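Local coordinates for epimerase family protein SDR39U1 (Homo sapiens, PDB 4B4O), which binds NADPH in a Rossmann-type fold and is a putative NADP-dependent oxidoreductase of the epimerase/dehydratase family, at residues V155-V160 against G196-I201; F190-I195 against G217-S222; T14-L19 against G200-A205. The protein carries 3 engineered substitutions. One frame throughout, in Å; residues are numbered along the deposited sequence.

Contact 1: residues V155-V160 against G196-I201; sequences VRSGVV and GDLAGI. With NDP (NADPH dihydro-nicotinamide-adenine-dinucleotide phosphate), chain I.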
loop_
_atom_site.group_PDB
_atom_site.type_symbol
_atom_site.label_atom_id
_atom_site.label_comp_id
_atom_site.label_asym_id
_atom_site.label_seq_id
_atom_site.Cartn_x
_atom_site.Cartn_y
_atom_site.Cartn_z
ATOM N N VAL A 155 6.848 4.165 -2.988
ATOM C CA VAL A 155 5.471 4.376 -3.414
ATOM C C VAL A 155 4.576 4.508 -2.188
ATOM O O VAL A 155 4.365 3.545 -1.447
ATOM C CB VAL A 155 4.992 3.223 -4.341
ATOM C CG1 VAL A 155 3.603 3.493 -4.896
ATOM C CG2 VAL A 155 5.977 3.021 -5.498
ATOM N N ARG A 156 4.082 5.713 -1.946
ATOM C CA ARG A 156 3.144 5.945 -0.859
ATOM C C ARG A 156 1.752 5.606 -1.382
ATOM O O ARG A 156 1.191 6.326 -2.215
ATOM C CB ARG A 156 3.188 7.398 -0.404
ATOM C CG ARG A 156 4.454 7.768 0.362
ATOM C CD ARG A 156 4.665 9.270 0.423
ATOM N NE ARG A 156 5.907 9.621 1.109
ATOM C CZ ARG A 156 6.407 10.840 1.195
ATOM N NH1 ARG A 156 5.781 11.868 0.639
ATOM N NH2 ARG A 156 7.526 11.037 1.857
ATOM N N SER A 157 1.163 4.539 -0.864
ATOM C CA SER A 157 -0.084 4.018 -1.403
ATOM C C SER A 157 -1.320 4.514 -0.666
ATOM O O SER A 157 -1.326 4.678 0.559
ATOM C CB SER A 157 -0.065 2.492 -1.340
ATOM O OG SER A 157 -1.235 1.935 -1.915
ATOM N N GLY A 158 -2.390 4.709 -1.422
ATOM C CA GLY A 158 -3.720 4.879 -0.847
ATOM C C GLY A 158 -4.336 3.516 -0.586
ATOM O O GLY A 158 -3.635 2.518 -0.551
ATOM N N VAL A 159 -5.644 3.487 -0.350
ATOM C CA VAL A 159 -6.356 2.263 -0.042
ATOM C C VAL A 159 -6.400 1.435 -1.305
ATOM O O VAL A 159 -6.841 1.912 -2.355
ATOM C CB VAL A 159 -7.797 2.552 0.401
ATOM C CG1 VAL A 159 -8.362 1.352 1.184
ATOM C CG2 VAL A 159 -7.790 3.822 1.255
ATOM N N VAL A 160 -5.933 0.192 -1.194
ATOM C CA VAL A 160 -5.761 -0.665 -2.347
ATOM C C VAL A 160 -7.017 -1.489 -2.496
ATOM O O VAL A 160 -7.314 -2.322 -1.650
ATOM C CB VAL A 160 -4.549 -1.587 -2.180
ATOM C CG1 VAL A 160 -4.327 -2.326 -3.482
ATOM C CG2 VAL A 160 -3.329 -0.809 -1.666
ATOM N N GLY A 196 -4.558 -3.504 -9.428
ATOM C CA GLY A 196 -3.843 -3.646 -10.690
ATOM C C GLY A 196 -2.938 -2.472 -10.984
ATOM O O GLY A 196 -1.885 -2.639 -11.588
ATOM N N ASP A 197 -3.352 -1.286 -10.560
ATOM C CA ASP A 197 -2.575 -0.074 -10.809
ATOM C C ASP A 197 -1.448 0.118 -9.800
ATOM O O ASP A 197 -0.408 0.674 -10.145
ATOM C CB ASP A 197 -3.483 1.155 -10.858
ATOM C CG ASP A 197 -4.172 1.314 -12.197
ATOM O OD1 ASP A 197 -3.512 1.098 -13.236
ATOM O OD2 ASP A 197 -5.382 1.663 -12.205
ATOM N N LEU A 198 -1.617 -0.342 -8.563
ATOM C CA LEU A 198 -0.479 -0.339 -7.640
ATOM C C LEU A 198 0.573 -1.319 -8.136
ATOM O O LEU A 198 1.740 -0.999 -8.182
ATOM C CB LEU A 198 -0.884 -0.661 -6.188
ATOM C CG LEU A 198 0.290 -0.558 -5.199
ATOM C CD1 LEU A 198 0.912 0.818 -5.260
ATOM C CD2 LEU A 198 -0.180 -0.843 -3.788
ATOM N N ALA A 199 0.120 -2.504 -8.515
ATOM C CA ALA A 199 0.971 -3.517 -9.095
ATOM C C ALA A 199 1.712 -2.979 -10.326
ATOM O O ALA A 199 2.909 -3.234 -10.521
ATOM C CB ALA A 199 0.117 -4.729 -9.457
ATOM N N GLY A 200 0.983 -2.217 -11.144
ATOM C CA GLY A 200 1.536 -1.587 -12.348
ATOM C C GLY A 200 2.588 -0.506 -12.085
ATOM O O GLY A 200 3.637 -0.484 -12.731
ATOM N N ILE A 201 2.309 0.366 -11.116
ATOM C CA ILE A 201 3.251 1.400 -10.724
ATOM C C ILE A 201 4.531 0.771 -10.203
ATOM O O ILE A 201 5.616 1.146 -10.600
ATOM C CB ILE A 201 2.661 2.320 -9.646
ATOM C CG1 ILE A 201 1.561 3.206 -10.249
ATOM C CG2 ILE A 201 3.752 3.169 -9.027
ATOM C CD1 ILE A 201 0.659 3.802 -9.184
HETATM P PA NDP I . -0.755 -8.007 3.684
HETATM O O1A NDP I . -1.085 -8.026 5.197
HETATM O O2A NDP I . -1.646 -8.769 2.682
HETATM O O5B NDP I . 0.716 -8.637 3.365
HETATM C C5B NDP I . 1.711 -8.460 4.369
HETATM C C4B NDP I . 2.712 -9.580 4.239
HETATM O O4B NDP I . 3.805 -9.262 5.099
HETATM C C3B NDP I . 2.123 -10.925 4.676
HETATM O O3B NDP I . 1.793 -11.801 3.561
HETATM C C2B NDP I . 3.220 -11.550 5.526
HETATM O O2B NDP I . 4.034 -12.437 4.774
HETATM C C1B NDP I . 4.096 -10.395 5.904
HETATM N N9A NDP I . 3.772 -10.079 7.297
HETATM C C8A NDP I . 2.568 -9.965 7.947
HETATM N N7A NDP I . 2.807 -9.705 9.301
HETATM C C5A NDP I . 4.154 -9.668 9.478
HETATM C C6A NDP I . 5.095 -9.444 10.580
HETATM N N6A NDP I . 4.667 -9.163 11.828
HETATM N N1A NDP I . 6.419 -9.503 10.324
HETATM C C2A NDP I . 6.862 -9.787 9.066
HETATM N N3A NDP I . 6.065 -9.978 7.994
HETATM C C4A NDP I . 4.763 -9.914 8.160
HETATM O O3 NDP I . -0.665 -6.418 3.390
HETATM P PN NDP I . -0.884 -5.761 1.934
HETATM O O1N NDP I . -0.408 -6.744 0.877
HETATM O O2N NDP I . -2.289 -5.250 1.826
HETATM O O5D NDP I . 0.113 -4.452 2.004
HETATM C C5D NDP I . 1.522 -4.763 2.092
HETATM C C4D NDP I . 2.330 -3.588 2.604
HETATM O O4D NDP I . 1.771 -2.444 1.969
HETATM C C3D NDP I . 2.210 -3.329 4.119
HETATM O O3D NDP I . 3.501 -2.912 4.669
HETATM C C2D NDP I . 1.134 -2.243 4.226
HETATM O O2D NDP I . 1.277 -1.257 5.256
HETATM C C1D NDP I . 1.332 -1.489 2.938
HETATM N N1N NDP I . 0.127 -0.771 2.486
HETATM C C2N NDP I . -1.025 -1.415 2.252
HETATM C C3N NDP I . -2.143 -0.732 1.828
HETATM C C7N NDP I . -3.390 -1.495 1.569
HETATM O O7N NDP I . -3.299 -2.713 1.433
HETATM N N7N NDP I . -4.565 -0.877 1.484
HETATM C C4N NDP I . -2.103 0.734 1.564
HETATM C C5N NDP I . -0.801 1.332 1.836
HETATM C C6N NDP I . 0.253 0.554 2.277
HETATM P P2B NDP I . 4.489 -13.882 5.445
HETATM O O1X NDP I . 5.603 -13.559 6.419
HETATM O O2X NDP I . 3.234 -14.486 6.143
HETATM O O3X NDP I . 4.969 -14.543 4.129
#

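Contact 2: residues F190-I195 against G217-S222; sequences FPWIHI and GVAPSS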
loop_
_atom_site.group_PDB
_atom_site.type_symbol
_atom_site.label_atom_id
_atom_site.label_comp_id
_atom_site.label_asym_id
_atom_site.label_seq_id
_atom_site.Cartn_x
_atom_site.Cartn_y
_atom_site.Cartn_z
ATOM N N PHE A 190 -11.035 10.179 0.052
ATOM C CA PHE A 190 -10.823 8.755 -0.008
ATOM C C PHE A 190 -9.724 8.475 -1.046
ATOM O O PHE A 190 -10.026 8.242 -2.215
ATOM C CB PHE A 190 -12.139 8.089 -0.387
ATOM C CG PHE A 190 -12.137 6.605 -0.257
ATOM C CD1 PHE A 190 -12.205 6.012 0.996
ATOM C CD2 PHE A 190 -12.107 5.800 -1.375
ATOM C CE1 PHE A 190 -12.188 4.634 1.131
ATOM C CE2 PHE A 190 -12.115 4.420 -1.261
ATOM C CZ PHE A 190 -12.162 3.832 -0.006
ATOM N N PRO A 191 -8.438 8.554 -0.627
ATOM C CA PRO A 191 -7.349 8.200 -1.548
ATOM C C PRO A 191 -7.351 6.693 -1.768
ATOM O O PRO A 191 -7.289 5.938 -0.793
ATOM C CB PRO A 191 -6.078 8.629 -0.796
ATOM C CG PRO A 191 -6.446 8.599 0.634
ATOM C CD PRO A 191 -7.932 8.888 0.712
ATOM N N TRP A 192 -7.437 6.275 -3.023
ATOM C CA TRP A 192 -7.569 4.871 -3.333
ATOM C C TRP A 192 -6.794 4.561 -4.572
ATOM O O TRP A 192 -6.448 5.467 -5.339
ATOM C CB TRP A 192 -9.042 4.544 -3.536
ATOM C CG TRP A 192 -9.605 5.233 -4.742
ATOM C CD1 TRP A 192 -10.170 6.480 -4.814
ATOM C CD2 TRP A 192 -9.610 4.726 -6.117
ATOM N NE1 TRP A 192 -10.522 6.770 -6.088
ATOM C CE2 TRP A 192 -10.214 5.765 -6.922
ATOM C CE3 TRP A 192 -9.179 3.547 -6.732
ATOM C CZ2 TRP A 192 -10.375 5.634 -8.280
ATOM C CZ3 TRP A 192 -9.341 3.420 -8.104
ATOM C CH2 TRP A 192 -9.937 4.446 -8.860
ATOM N N ILE A 193 -6.541 3.277 -4.800
ATOM C CA ILE A 193 -5.960 2.796 -6.051
ATOM C C ILE A 193 -6.427 1.364 -6.289
ATOM O O ILE A 193 -6.613 0.594 -5.342
ATOM C CB ILE A 193 -4.415 2.841 -6.023
ATOM C CG1 ILE A 193 -3.831 2.585 -7.414
ATOM C CG2 ILE A 193 -3.819 1.846 -5.009
ATOM C CD1 ILE A 193 -2.350 2.908 -7.500
ATOM N N HIS A 194 -6.657 1.017 -7.548
ATOM C CA HIS A 194 -6.983 -0.347 -7.899
ATOM C C HIS A 194 -5.730 -1.170 -7.777
ATOM O O HIS A 194 -4.648 -0.728 -8.146
ATOM C CB HIS A 194 -7.545 -0.428 -9.299
ATOM C CG HIS A 194 -8.109 -1.781 -9.642
ATOM N ND1 HIS A 194 -7.334 -2.813 -10.028
ATOM C CD2 HIS A 194 -9.413 -2.260 -9.622
ATOM C CE1 HIS A 194 -8.106 -3.881 -10.269
ATOM N NE2 HIS A 194 -9.376 -3.544 -10.016
ATOM N N ILE A 195 -5.869 -2.374 -7.234
ATOM C CA ILE A 195 -4.717 -3.229 -7.013
ATOM C C ILE A 195 -3.903 -3.421 -8.279
ATOM O O ILE A 195 -2.693 -3.504 -8.216
ATOM C CB ILE A 195 -5.090 -4.625 -6.450
ATOM C CG1 ILE A 195 -3.791 -5.397 -6.139
ATOM C CG2 ILE A 195 -5.974 -5.395 -7.449
ATOM C CD1 ILE A 195 -3.719 -6.078 -4.818
ATOM N N GLY A 217 0.984 6.408 -4.809
ATOM C CA GLY A 217 0.244 5.271 -5.336
ATOM C C GLY A 217 -1.261 5.420 -5.174
ATOM O O GLY A 217 -1.894 4.692 -4.393
ATOM N N VAL A 218 -1.808 6.403 -5.884
ATOM C CA VAL A 218 -3.237 6.728 -5.849
ATOM C C VAL A 218 -3.746 6.961 -7.257
ATOM O O VAL A 218 -2.976 7.383 -8.136
ATOM C CB VAL A 218 -3.536 7.952 -4.969
ATOM C CG1 VAL A 218 -3.114 7.631 -3.549
ATOM C CG2 VAL A 218 -2.849 9.223 -5.472
ATOM N N ALA A 219 -5.014 6.624 -7.483
ATOM C CA ALA A 219 -5.663 6.912 -8.758
ATOM C C ALA A 219 -5.805 8.411 -8.800
ATOM O O ALA A 219 -5.936 9.045 -7.756
ATOM C CB ALA A 219 -7.029 6.250 -8.859
ATOM N N PRO A 220 -5.742 9.005 -9.986
ATOM C CA PRO A 220 -5.902 10.457 -10.077
ATOM C C PRO A 220 -7.376 10.773 -9.950
ATOM O O PRO A 220 -8.028 11.116 -10.926
ATOM C CB PRO A 220 -5.375 10.782 -11.475
ATOM C CG PRO A 220 -5.666 9.539 -12.263
ATOM C CD PRO A 220 -5.569 8.377 -11.307
ATOM N N SER A 221 -7.890 10.651 -8.737
ATOM C CA SER A 221 -9.313 10.779 -8.481
ATOM C C SER A 221 -9.509 11.700 -7.292
ATOM O O SER A 221 -8.581 11.938 -6.524
ATOM C CB SER A 221 -9.897 9.385 -8.204
ATOM O OG SER A 221 -11.158 9.421 -7.571
ATOM N N SER A 222 -10.709 12.226 -7.157
ATOM C CA SER A 222 -11.047 13.121 -6.049
ATOM C C SER A 222 -12.167 12.543 -5.185
ATOM O O SER A 222 -12.890 13.288 -4.531
ATOM C CB SER A 222 -11.493 14.486 -6.598
ATOM O OG SER A 222 -10.404 15.080 -7.254
HETATM O O HOH W 1 -9.655 9.821 -4.548
HETATM O O HOH W 2 -7.040 8.683 -5.039
#

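Contact 3: residues T14-L19 against G200-A205; sequences TALTQL and GILTHA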
loop_
_atom_site.group_PDB
_atom_site.type_symbol
_atom_site.label_atom_id
_atom_site.label_comp_id
_atom_site.label_asym_id
_atom_site.label_seq_id
_atom_site.Cartn_x
_atom_site.Cartn_y
_atom_site.Cartn_z
ATOM N N THR A 14 0.824 -10.730 -3.987
ATOM C CA THR A 14 0.311 -11.734 -4.873
ATOM C C THR A 14 -0.063 -11.134 -6.214
ATOM O O THR A 14 0.155 -11.743 -7.250
ATOM C CB THR A 14 -0.894 -12.445 -4.230
ATOM O OG1 THR A 14 -0.456 -13.091 -3.029
ATOM C CG2 THR A 14 -1.464 -13.471 -5.173
ATOM N N ALA A 15 -0.642 -9.944 -6.202
ATOM C CA ALA A 15 -0.967 -9.262 -7.437
ATOM C C ALA A 15 0.323 -8.862 -8.140
ATOM O O ALA A 15 0.433 -8.999 -9.353
ATOM C CB ALA A 15 -1.857 -8.047 -7.179
ATOM N N LEU A 16 1.300 -8.378 -7.389
ATOM C CA LEU A 16 2.574 -7.938 -7.978
ATOM C C LEU A 16 3.306 -9.108 -8.625
ATOM O O LEU A 16 3.854 -8.975 -9.720
ATOM C CB LEU A 16 3.484 -7.256 -6.947
ATOM C CG LEU A 16 4.859 -6.746 -7.436
ATOM C CD1 LEU A 16 4.802 -5.818 -8.625
ATOM C CD2 LEU A 16 5.552 -6.000 -6.321
ATOM N N THR A 17 3.273 -10.251 -7.961
ATOM C CA THR A 17 3.904 -11.439 -8.489
ATOM C C THR A 17 3.248 -11.864 -9.819
ATOM O O THR A 17 3.949 -12.133 -10.793
ATOM C CB THR A 17 3.903 -12.566 -7.443
ATOM O OG1 THR A 17 4.796 -12.218 -6.377
ATOM C CG2 THR A 17 4.332 -13.882 -8.066
ATOM N N GLN A 18 1.920 -11.876 -9.867
ATOM C CA GLN A 18 1.217 -12.280 -11.088
ATOM C C GLN A 18 1.621 -11.355 -12.223
ATOM O O GLN A 18 1.850 -11.816 -13.333
ATOM C CB GLN A 18 -0.319 -12.343 -10.941
ATOM N N LEU A 19 1.699 -10.048 -11.970
ATOM C CA LEU A 19 1.967 -9.085 -13.059
ATOM C C LEU A 19 3.429 -9.174 -13.513
ATOM O O LEU A 19 3.698 -9.203 -14.710
ATOM C CB LEU A 19 1.597 -7.632 -12.646
ATOM C CG LEU A 19 1.791 -6.514 -13.706
ATOM C CD1 LEU A 19 1.003 -6.807 -14.983
ATOM C CD2 LEU A 19 1.479 -5.137 -13.153
ATOM N N GLY A 200 0.983 -2.217 -11.144
ATOM C CA GLY A 200 1.536 -1.587 -12.348
ATOM C C GLY A 200 2.588 -0.506 -12.085
ATOM O O GLY A 200 3.637 -0.484 -12.731
ATOM N N ILE A 201 2.309 0.366 -11.116
ATOM C CA ILE A 201 3.251 1.400 -10.724
ATOM C C ILE A 201 4.531 0.771 -10.203
ATOM O O ILE A 201 5.616 1.146 -10.600
ATOM C CB ILE A 201 2.661 2.320 -9.646
ATOM C CG1 ILE A 201 1.561 3.206 -10.249
ATOM C CG2 ILE A 201 3.752 3.169 -9.027
ATOM C CD1 ILE A 201 0.659 3.802 -9.184
ATOM N N LEU A 202 4.394 -0.196 -9.319
ATOM C CA LEU A 202 5.540 -0.884 -8.759
ATOM C C LEU A 202 6.378 -1.530 -9.859
ATOM O O LEU A 202 7.596 -1.435 -9.860
ATOM C CB LEU A 202 5.080 -1.945 -7.754
ATOM C CG LEU A 202 4.485 -1.439 -6.449
ATOM C CD1 LEU A 202 3.829 -2.600 -5.719
ATOM C CD2 LEU A 202 5.541 -0.731 -5.635
ATOM N N THR A 203 5.713 -2.193 -10.792
ATOM C CA THR A 203 6.390 -2.815 -11.917
ATOM C C THR A 203 7.098 -1.790 -12.787
ATOM O O THR A 203 8.197 -2.027 -13.265
ATOM C CB THR A 203 5.397 -3.621 -12.749
ATOM O OG1 THR A 203 4.875 -4.668 -11.932
ATOM C CG2 THR A 203 6.070 -4.248 -13.964
ATOM N N HIS A 204 6.445 -0.670 -13.024
ATOM C CA HIS A 204 7.043 0.376 -13.801
ATOM C C HIS A 204 8.268 0.915 -13.094
ATOM O O HIS A 204 9.271 1.241 -13.743
ATOM C CB HIS A 204 6.004 1.461 -14.060
ATOM C CG HIS A 204 6.435 2.483 -15.063
ATOM N ND1 HIS A 204 6.756 2.161 -16.304
ATOM C CD2 HIS A 204 6.585 3.859 -14.960
ATOM C CE1 HIS A 204 7.100 3.265 -16.975
ATOM N NE2 HIS A 204 6.984 4.306 -16.147
ATOM N N ALA A 205 8.198 1.044 -11.767
ATOM C CA ALA A 205 9.342 1.513 -10.977
ATOM C C ALA A 205 10.514 0.545 -11.124
ATOM O O ALA A 205 11.652 0.944 -11.331
ATOM C CB ALA A 205 8.974 1.671 -9.510
#

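Contact 1: residues V155-V160 against G196-I201
Leu198 is the wedge with which helix 195-207 reaches strand 151-161, and its two methyl groups divide the work. CG stands anti to the backbone N (chi1 -176°), so the branched end extends from the helix toward the strand. CD1 meets Val155 CG1 at 3.8 Å, the two side chains sliding past each other in opposite directions. CD2 serves the cofactor end of the strand: it lies 3.5 Å from Ser157 OG and also meets CG2 of Val160. Val155, the second large contributor, has CG1 anti to its backbone N, and that methyl is shared between Leu198 CD1 and Ile201 CG2, one helical turn further on, where the side chains cross obliquely. The short axes run nearly antiparallel, at 170°, because helix 195-207, which follows the parallel strand 192-194, runs back along the sheet. Ile12 of helix 11-22 and Ile193 of the neighbouring strand also pack on Leu198.

Val160, an NADP(+)-binding residue, carries the packing directly onto the coenzyme. Its CG2 lies 3.3 Å from the carboxamide carbon C7N of NADPH, so this one methyl touches both Leu198 and the nicotinamide end. In the break of the strand, Gly158 O comes within 3.2 Å of C4N, the carbon that carries the transferable hydride. The Ser157 hydroxyl turns along its own chain and donates to Gly158 O over 2.8 Å, in the carbonyl plane and on a lone pair.

The contact across the segments is thus apolar, while the one hydroxyl in it is satisfied locally. That chemistry implies an apolar flank beside the nicotinamide, Leu198 and Val160 packing on the side of the strand that also faces the coenzyme, and the serine-carbonyl bond probably helps to fix the turn of the chain beside C4N.

Contact 2: residues F190-I195 against G217-S222
At the C-terminal edge of the Rossmann-type sheet, short strand 192-194 meets the loop that leaves strand 213-217, both strands being neighbours of strand 151-161. The two chains diverge here, the touching parts running 111° apart, and one backbone bond ties them: Ala219 N donates to Trp192 O over 2.8 Å, almost straight at 174° and in the carbonyl plane. Ile193 points toward the loop, its CG2 3.5 Å from Gly217 O and its CD1 against the Gly217 peptide.

Trp192 starts away from the loop, but with CG in the crowded position between backbone N and carbonyl carbon (chi1 66°) its indole folds back over Ala219. The methyl CB sits above the six-membered ring, 3.5 Å from its centroid, in a CH-pi contact, and Leu284 and Ala287 of helix 284-293 also touch this tryptophan. A water accepts from Trp192 N and probably donates to Ala219 O, a likely second link between the backbones. At the ring's edge the indole N-H is used as well: Trp192 NE1 donates to Ser221 OG, which lies near the ring plane at 3.1 Å.

Contact 3: residues T14-L19 against G200-A205
Both leucines of the segment 14-19 extend with CG anti to the backbone N, Leu16 at chi1 180° and Leu19 likewise, whereas Thr203 on the facing helix places OG1 anti to its carbonyl carbon (chi1 -63°). These choices bring one hydroxyl oxygen between two leucine branches. Leu16 CD1 approaches Thr203 OG1 to 3.5 Å, the side chains sliding past each other in opposite directions, and Leu19 CD2 comes obliquely to 3.6 Å from the same OG1 atom. The oxygen is not left wanting among these methyls, since it is hydrogen-bonded to Ala199 O one turn back in its own helix; what it turns to the leucines is therefore packing surface.

The other branch of Leu16 leads deeper, toward the sheet. Its CD2 meets Leu202 CD1 at 3.9 Å, with the two side chains crossing at about a right angle, and Leu202 in turn rests on Val155 of strand 151-161. At Gly200 the helix offers bare backbone: Leu19 CD2 lies 3.6 Å from Gly200 N, a close approach of side chain to main chain.

The short axes pass 9.8 Å apart with a signed crossing angle of -55°. The glycine-rich GxGxxG turn runs into helix 11-22, whose first-turn amides, Phe11 N and Ile12 N, bond NADPH, and the packing of this helix beside helix 195-207 on the same face of a parallel sheet is typical of the Rossmann-type fold.

From the N terminus, helix 11-22 comes first, and its partner in contact 3 lies some 180 residues later, so this contact closes the longest loop and joins the nucleotide-binding start of the fold to helix 195-207. Contact 1 closes a much shorter loop, from strand 151-161 to the same helix; the two contacts share Gly200 and Ile201 and finish on one stretch. Contact 2 starts between the segments of contact 1 and ends beyond them, at 217-222, so it crosses both others. Contacts 1 and 2 are joined through the sheet by probable bonds from Ile193 N to Val159 O and from Gly217 N to Arg156 O. Ile193 packs on Ile201 of contact 1, and Ile195 touches Ala15 in segment 14-19.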